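Local coordinates for fatty acid synthase 1, isoform A (PDB 6FN6), which carries out the ketoreductase, dehydratase and enoylreductase steps of fatty acid elongation in its modifying region, as part of a multifunctional synthase, at the interface of chains A and B. Numbering follows the deposited sequence. Chains: chain A/B, Fatty acid synthase 1, isoform A.

The interface of chains A and B. Residues chain A 793, 813-814, 820, 831; chain B 822, 825.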
loop_
_atom_site.group_PDB
_atom_site.type_symbol
_atom_site.label_atom_id
_atom_site.label_comp_id
_atom_site.label_asym_id
_atom_site.label_seq_id
_atom_site.Cartn_x
_atom_site.Cartn_y
_atom_site.Cartn_z
ATOM N N LEU A 793 -11.349 -3.690 -1.392
ATOM C CA LEU A 793 -10.768 -2.419 -0.967
ATOM C C LEU A 793 -9.932 -1.820 -2.091
ATOM O O LEU A 793 -10.092 -0.651 -2.439
ATOM C CB LEU A 793 -9.913 -2.606 0.291
ATOM C CG LEU A 793 -9.438 -1.331 1.002
ATOM C CD1 LEU A 793 -9.212 -1.596 2.476
ATOM C CD2 LEU A 793 -8.162 -0.771 0.390
ATOM N N ASP A 813 -7.870 -4.928 6.911
ATOM C CA ASP A 813 -6.628 -4.591 6.225
ATOM C C ASP A 813 -5.701 -3.758 7.104
ATOM O O ASP A 813 -4.480 -3.842 6.976
ATOM C CB ASP A 813 -6.928 -3.855 4.919
ATOM C CG ASP A 813 -7.624 -4.739 3.908
ATOM O OD1 ASP A 813 -6.930 -5.531 3.238
ATOM O OD2 ASP A 813 -8.863 -4.643 3.784
ATOM N N LEU A 814 -6.276 -2.956 7.991
ATOM C CA LEU A 814 -5.479 -2.173 8.927
ATOM C C LEU A 814 -4.768 -3.104 9.900
ATOM O O LEU A 814 -3.562 -2.986 10.117
ATOM C CB LEU A 814 -6.350 -1.171 9.685
ATOM C CG LEU A 814 -6.424 0.237 9.088
ATOM C CD1 LEU A 814 -6.818 0.198 7.616
ATOM C CD2 LEU A 814 -7.387 1.107 9.883
ATOM N N LEU A 820 -0.560 -1.183 0.606
ATOM C CA LEU A 820 -1.341 -0.229 -0.172
ATOM C C LEU A 820 -0.490 0.389 -1.271
ATOM O O LEU A 820 0.530 1.021 -0.992
ATOM C CB LEU A 820 -1.901 0.871 0.731
ATOM C CG LEU A 820 -2.713 1.962 0.033
ATOM C CD1 LEU A 820 -4.026 1.395 -0.487
ATOM C CD2 LEU A 820 -2.958 3.131 0.972
ATOM N N PHE A 831 -5.726 9.344 2.280
ATOM C CA PHE A 831 -6.252 8.138 2.902
ATOM C C PHE A 831 -6.444 8.402 4.392
ATOM O O PHE A 831 -5.515 8.831 5.074
ATOM C CB PHE A 831 -5.315 6.952 2.676
ATOM C CG PHE A 831 -5.965 5.619 2.910
ATOM C CD1 PHE A 831 -6.171 5.145 4.195
ATOM C CD2 PHE A 831 -6.375 4.840 1.840
ATOM C CE1 PHE A 831 -6.772 3.923 4.408
ATOM C CE2 PHE A 831 -6.975 3.615 2.047
ATOM C CZ PHE A 831 -7.176 3.159 3.333
ATOM N N MET B 822 -0.729 -0.629 5.864
ATOM C CA MET B 822 -1.927 0.086 6.291
ATOM C C MET B 822 -2.134 0.040 7.805
ATOM O O MET B 822 -3.103 0.599 8.317
ATOM C CB MET B 822 -3.157 -0.489 5.585
ATOM C CG MET B 822 -3.200 -0.191 4.091
ATOM S SD MET B 822 -4.629 -0.901 3.252
ATOM C CE MET B 822 -5.953 0.036 3.994
ATOM N N PHE B 825 -2.607 3.261 9.835
ATOM C CA PHE B 825 -3.899 3.933 9.881
ATOM C C PHE B 825 -4.710 3.523 11.112
ATOM O O PHE B 825 -5.727 4.143 11.421
ATOM C CB PHE B 825 -4.693 3.644 8.605
ATOM C CG PHE B 825 -4.042 4.170 7.360
ATOM C CD1 PHE B 825 -3.836 5.529 7.191
ATOM C CD2 PHE B 825 -3.649 3.307 6.351
ATOM C CE1 PHE B 825 -3.234 6.017 6.048
ATOM C CE2 PHE B 825 -3.050 3.789 5.203
ATOM C CZ PHE B 825 -2.843 5.147 5.051
#
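The side chain of B:Met822 leaves its backbone with CG anti to the carbonyl carbon, runs extended to SD and bends at chi3 (66°), which turns its methyl CE into a group of chain A residues. A:Phe831, with CG anti to its own backbone N (-162°), holds its ring across that path. Its CZ corner lies 3.4 Å from B:Met822 CE. The same methyl is met tip to tip by A:Leu793, whose CD1 stops 3.9 Å from CE, while A:Leu814 crosses the methionine at about a right angle and brings CD1 to 3.7 Å from CE. Nearer the backbone, A:Leu820 CB packs 3.8 Å from B:Met822 CG. The methionine thus packs among largely apolar side-chain atoms of the partner chain, with the A:Asp813 CB methylene beside its sulfur.

Beside it, A:Phe831 points CD1 over the centre of the B:Phe825 ring, 3.4 Å above its plane. The two rings are inclined to each other by about 33°, so one rim of A:Phe831 bears on that face. At its base B:Phe825 touches A:Leu814, CB lying 3.9 Å from CG of the leucine. A serine in place of B:Phe825 would probably leave the CD1 side of A:Phe831 without its aromatic support and let that ring turn away from the methionine methyl.

The patch lies in the enoylreductase part, of the zinc-binding dehydrogenase family, and its symmetric twin recurs across the two-fold axis of the homodimer. Both B residues belong to the 3-10 helix 822-827, which is received across that axis by helices 791-797 and 812-816 and strands 819-821 and 830-833 of chain A.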